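Local coordinates for adenosine monophosphate-protein transferase FICD homolog (Caenorhabditis elegans, PDB 5JJ6) that belongs to the Fic/DOC family and couples a mainly helical Fic domain to an N-terminal helical region, probably of tetratricopeptide type, at residues Thr42-Ala47 with Ile59-Ile64; Pro263-Ala268 with Pro328-Val333. All blocks are in the same frame, centred on the assembly; numbering follows the deposited sequence.

Overall arrangement
Contact 1 and contact 2 share no helix. Residues 42-47 and 59-64 pair helices 37-50 and 55-67, and the centre of this contact lies about 26 Å from the centre of the chain; residues 263-268 and 328-333 pair helices 263-277 and 327-346, with their centre only about 7 Å from that of the chain. Both contacts are buried, with none of their touching residues exposed. A glutamate methylene contributes to each, but the peripheral one rests on bent methionines, the central one on branched side chains, alanine and a phenylalanine. The two centres lie about 28 Å apart, with about 13 Å between nearest atoms, so they do not touch. Helix 71-84 borders both.

Contact 1: residues Thr42-Ala47 with Ile59-Ile64; sequences TIMEHA and IEMGQI
The flat groups of the touching residues are the carboxylates of E45 and E60, and neither makes the contact with a face or an edge. Each glutamate meets the other helix through its aliphatic part, and the interface is carried by two methionines. M44 points its CB toward segment 59-64, and bends at chi2 and chi3 fold its thioether over the E60 side chain. Its SD sits 3.6 Å from E60 CG, the two chains crossing at about a right angle. E60 starts with CG anti to the backbone N (chi1 -173°) and bends at chi2, so its methylenes rather than its acid group face the sulfur. M61 of the second segment reaches across in turn. Its CG is also anti to the backbone N, and bends at chi2 and chi3 carry CE, the tip methyl, to 3.4 Å from M44 O. The same methyl lies 3.5 Å from M44 CB and touches E45 CG at 3.6 Å, where the two chains again cross at about a right angle. One methyl thus touches two consecutive residues, M44 and E45. I64, one turn on from E60, adds a lighter apolar touch, its CD1 3.9 Å from M44 CB. The contact is therefore mainly van der Waals packing: neither a hydrogen bond nor a salt bridge joins the segments, and 202 Å² is buried. The segment axes come within 10.0 Å at 146° between their directions, an antiparallel pair joined by a short connection, consistent with the tetratricopeptide-like helical region of FICD-type proteins. Helix 16-26 closes one side, with A25 against both M44 and E60. Helix 71-84 meets M61 through C77, while helices 71-84 and 89-120 both lie against I59.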
# COMPACT_ATOMS: atom_id res chain seq x y z
N THR B 42 27.63 -34.81 27.32
CA THR B 42 27.25 -33.66 28.13
C THR B 42 28.40 -32.65 28.16
O THR B 42 28.19 -31.43 28.00
CB THR B 42 26.85 -34.08 29.56
OG1 THR B 42 26.04 -35.26 29.50
CG2 THR B 42 26.06 -32.97 30.24
N ILE B 43 29.63 -33.16 28.29
CA ILE B 43 30.81 -32.30 28.37
C ILE B 43 31.04 -31.54 27.07
O ILE B 43 31.18 -30.31 27.06
CB ILE B 43 32.07 -33.12 28.70
CG1 ILE B 43 31.89 -33.87 30.02
CG2 ILE B 43 33.30 -32.21 28.75
CD1 ILE B 43 31.57 -32.97 31.20
N MET B 44 31.06 -32.27 25.96
CA MET B 44 31.28 -31.64 24.66
C MET B 44 30.14 -30.69 24.31
O MET B 44 30.30 -29.81 23.47
CB MET B 44 31.45 -32.69 23.57
CG MET B 44 32.56 -32.36 22.59
SD MET B 44 34.17 -32.29 23.42
CE MET B 44 34.59 -30.56 23.20
N GLU B 45 28.98 -30.86 24.94
CA GLU B 45 27.84 -30.00 24.70
C GLU B 45 27.96 -28.71 25.49
O GLU B 45 27.57 -27.64 25.01
CB GLU B 45 26.54 -30.71 25.03
CG GLU B 45 25.90 -31.39 23.83
CD GLU B 45 24.91 -32.46 24.23
OE1 GLU B 45 24.68 -32.63 25.45
OE2 GLU B 45 24.37 -33.14 23.33
N HIS B 46 28.47 -28.79 26.72
CA HIS B 46 28.74 -27.56 27.46
C HIS B 46 29.82 -26.77 26.71
O HIS B 46 29.79 -25.53 26.61
CB HIS B 46 29.17 -27.86 28.90
CG HIS B 46 29.37 -26.64 29.74
ND1 HIS B 46 30.21 -26.62 30.84
CD2 HIS B 46 28.82 -25.40 29.66
CE1 HIS B 46 30.18 -25.41 31.39
NE2 HIS B 46 29.35 -24.66 30.69
N ALA B 47 30.76 -27.52 26.13
CA ALA B 47 31.84 -26.93 25.34
C ALA B 47 31.22 -26.22 24.14
O ALA B 47 31.55 -25.07 23.85
CB ALA B 47 32.82 -27.97 24.91
N ILE B 59 34.40 -31.22 15.55
CA ILE B 59 34.88 -32.52 15.11
C ILE B 59 34.58 -33.59 16.16
O ILE B 59 34.03 -34.66 15.84
CB ILE B 59 36.38 -32.46 14.79
CG1 ILE B 59 36.58 -31.77 13.44
CG2 ILE B 59 36.98 -33.86 14.74
CD1 ILE B 59 38.04 -31.48 13.09
N GLU B 60 34.93 -33.31 17.42
CA GLU B 60 34.69 -34.27 18.50
C GLU B 60 33.20 -34.59 18.67
O GLU B 60 32.78 -35.76 18.69
CB GLU B 60 35.26 -33.74 19.82
CG GLU B 60 35.21 -34.74 20.98
CD GLU B 60 36.16 -35.92 20.80
OE1 GLU B 60 37.12 -35.82 19.99
OE2 GLU B 60 35.95 -36.96 21.48
N MET B 61 32.40 -33.53 18.77
CA MET B 61 30.95 -33.63 18.87
C MET B 61 30.44 -34.50 17.73
O MET B 61 29.61 -35.39 17.93
CB MET B 61 30.33 -32.24 18.79
CG MET B 61 28.83 -32.21 18.81
SD MET B 61 28.20 -33.14 20.22
CE MET B 61 28.65 -32.02 21.55
N GLY B 62 31.01 -34.27 16.55
CA GLY B 62 30.71 -35.05 15.37
C GLY B 62 30.93 -36.53 15.59
O GLY B 62 30.06 -37.34 15.30
N GLN B 63 32.10 -36.91 16.10
CA GLN B 63 32.39 -38.33 16.22
C GLN B 63 31.54 -38.99 17.30
O GLN B 63 31.17 -40.17 17.18
CB GLN B 63 33.88 -38.55 16.49
CG GLN B 63 34.72 -38.25 15.27
CD GLN B 63 36.19 -38.40 15.51
OE1 GLN B 63 36.84 -37.48 16.01
NE2 GLN B 63 36.75 -39.55 15.13
N ILE B 64 31.18 -38.20 18.31
CA ILE B 64 30.24 -38.66 19.31
C ILE B 64 28.89 -38.95 18.66
O ILE B 64 28.29 -39.99 18.91
CB ILE B 64 30.07 -37.64 20.45
CG1 ILE B 64 31.36 -37.55 21.28
CG2 ILE B 64 28.89 -38.01 21.35
CD1 ILE B 64 31.39 -36.36 22.24

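Contact 2: residues Pro263-Ala268 with Pro328-Val333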
# COMPACT_ATOMS: atom_id res chain seq x y z
N PRO B 263 11.30 -31.72 -7.16
CA PRO B 263 10.54 -30.50 -6.87
C PRO B 263 10.95 -29.84 -5.55
O PRO B 263 11.03 -28.61 -5.49
CB PRO B 263 9.10 -31.00 -6.81
CG PRO B 263 9.08 -32.15 -7.71
CD PRO B 263 10.41 -32.81 -7.58
N ILE B 264 11.16 -30.64 -4.51
CA ILE B 264 11.56 -30.10 -3.21
C ILE B 264 12.91 -29.39 -3.28
O ILE B 264 13.08 -28.29 -2.75
CB ILE B 264 11.64 -31.19 -2.16
CG1 ILE B 264 10.26 -31.79 -1.92
CG2 ILE B 264 12.14 -30.63 -0.87
CD1 ILE B 264 10.26 -32.85 -0.84
N GLU B 265 13.87 -30.02 -3.92
CA GLU B 265 15.17 -29.39 -4.08
C GLU B 265 15.11 -28.17 -4.99
O GLU B 265 15.74 -27.14 -4.72
CB GLU B 265 16.18 -30.41 -4.59
CG GLU B 265 17.59 -30.04 -4.24
CD GLU B 265 18.54 -31.19 -4.44
OE1 GLU B 265 18.06 -32.34 -4.57
OE2 GLU B 265 19.77 -30.94 -4.46
N ARG B 266 14.34 -28.28 -6.07
CA ARG B 266 14.09 -27.17 -6.97
C ARG B 266 13.55 -25.96 -6.17
O ARG B 266 13.99 -24.81 -6.35
CB ARG B 266 13.11 -27.61 -8.06
CG ARG B 266 12.84 -26.56 -9.12
CD ARG B 266 12.26 -27.18 -10.39
NE ARG B 266 11.02 -27.93 -10.13
CZ ARG B 266 10.81 -29.19 -10.50
NH1 ARG B 266 11.76 -29.87 -11.14
NH2 ARG B 266 9.66 -29.78 -10.23
N ALA B 267 12.59 -26.23 -5.29
CA ALA B 267 11.98 -25.22 -4.43
C ALA B 267 12.98 -24.58 -3.46
O ALA B 267 13.05 -23.35 -3.33
CB ALA B 267 10.82 -25.84 -3.67
N ALA B 268 13.74 -25.42 -2.76
CA ALA B 268 14.74 -24.91 -1.84
C ALA B 268 15.76 -24.01 -2.57
O ALA B 268 16.12 -22.93 -2.09
CB ALA B 268 15.45 -26.06 -1.16
N PRO B 328 20.74 -29.19 4.57
CA PRO B 328 19.86 -29.00 5.72
C PRO B 328 18.53 -28.31 5.39
O PRO B 328 17.48 -28.72 5.88
CB PRO B 328 20.70 -28.13 6.66
CG PRO B 328 22.08 -28.46 6.33
CD PRO B 328 22.10 -28.70 4.85
N PHE B 329 18.60 -27.28 4.55
CA PHE B 329 17.39 -26.56 4.15
C PHE B 329 16.45 -27.48 3.38
O PHE B 329 15.26 -27.52 3.67
CB PHE B 329 17.75 -25.33 3.32
CG PHE B 329 16.57 -24.49 2.94
CD1 PHE B 329 15.70 -24.02 3.91
CD2 PHE B 329 16.34 -24.16 1.62
CE1 PHE B 329 14.59 -23.23 3.56
CE2 PHE B 329 15.24 -23.38 1.26
CZ PHE B 329 14.37 -22.91 2.23
N VAL B 330 17.00 -28.23 2.42
CA VAL B 330 16.18 -29.18 1.68
C VAL B 330 15.49 -30.16 2.62
O VAL B 330 14.31 -30.46 2.45
CB VAL B 330 17.02 -29.98 0.66
CG1 VAL B 330 16.26 -31.20 0.17
CG2 VAL B 330 17.39 -29.09 -0.51
N ARG B 331 16.22 -30.64 3.61
CA ARG B 331 15.68 -31.55 4.59
C ARG B 331 14.57 -30.89 5.38
O ARG B 331 13.57 -31.52 5.72
CB ARG B 331 16.78 -32.05 5.54
CG ARG B 331 17.81 -32.99 4.87
CD ARG B 331 18.75 -33.60 5.88
NE ARG B 331 20.05 -32.95 5.92
CZ ARG B 331 21.16 -33.51 5.44
NH1 ARG B 331 21.11 -34.72 4.92
NH2 ARG B 331 22.32 -32.87 5.50
N TYR B 332 14.74 -29.60 5.63
CA TYR B 332 13.76 -28.80 6.37
C TYR B 332 12.44 -28.67 5.61
O TYR B 332 11.37 -29.04 6.13
CB TYR B 332 14.35 -27.42 6.69
CG TYR B 332 13.40 -26.45 7.37
CD1 TYR B 332 13.12 -26.55 8.72
CD2 TYR B 332 12.83 -25.41 6.66
CE1 TYR B 332 12.26 -25.67 9.34
CE2 TYR B 332 11.98 -24.52 7.27
CZ TYR B 332 11.69 -24.65 8.61
OH TYR B 332 10.83 -23.75 9.22
N VAL B 333 12.51 -28.15 4.38
CA VAL B 333 11.27 -27.98 3.62
C VAL B 333 10.63 -29.36 3.34
O VAL B 333 9.40 -29.46 3.30
CB VAL B 333 11.46 -27.16 2.31
CG1 VAL B 333 12.78 -26.41 2.31
CG2 VAL B 333 11.30 -28.00 1.09
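The side-chain contacts between these segments are apolar and form one continuous patch with A268 and I264 as its main points. A268 CB touches both F329 and V330: it lies 3.5 Å from F329 CD2, obliquely to the ring, and 3.7 Å from V330 CG2. I264 CG2 meets V333 CG2 at 3.4 Å, the two chains sliding past each other in opposite directions. A looser approach of A268 CB to V333 CG1, at 4.4 Å, links the two points. E265 contributes only its aliphatic part, CG standing 3.9 Å from V330 CG2. Ring packing completes the account. F329 has CG anti to the backbone N (chi1 -177°), which brings the ring beside A268, whose carbonyl carbon lies at its edge in plane. Within its own helix, V333 CG1 covers one face, 3.8 Å above the plane of the F329 ring and over its centre. The segment axes approach to 9.2 Å and cross steeply at 118°. H271 of helix 263-277 also meets the F329 ring. L110 and V113 of helix 89-120 and M296 of helix 284-297 pack on I264, while Y314 and S317 of helix 311-321 touch F329, consistent with a place in the helical core of the Fic domain.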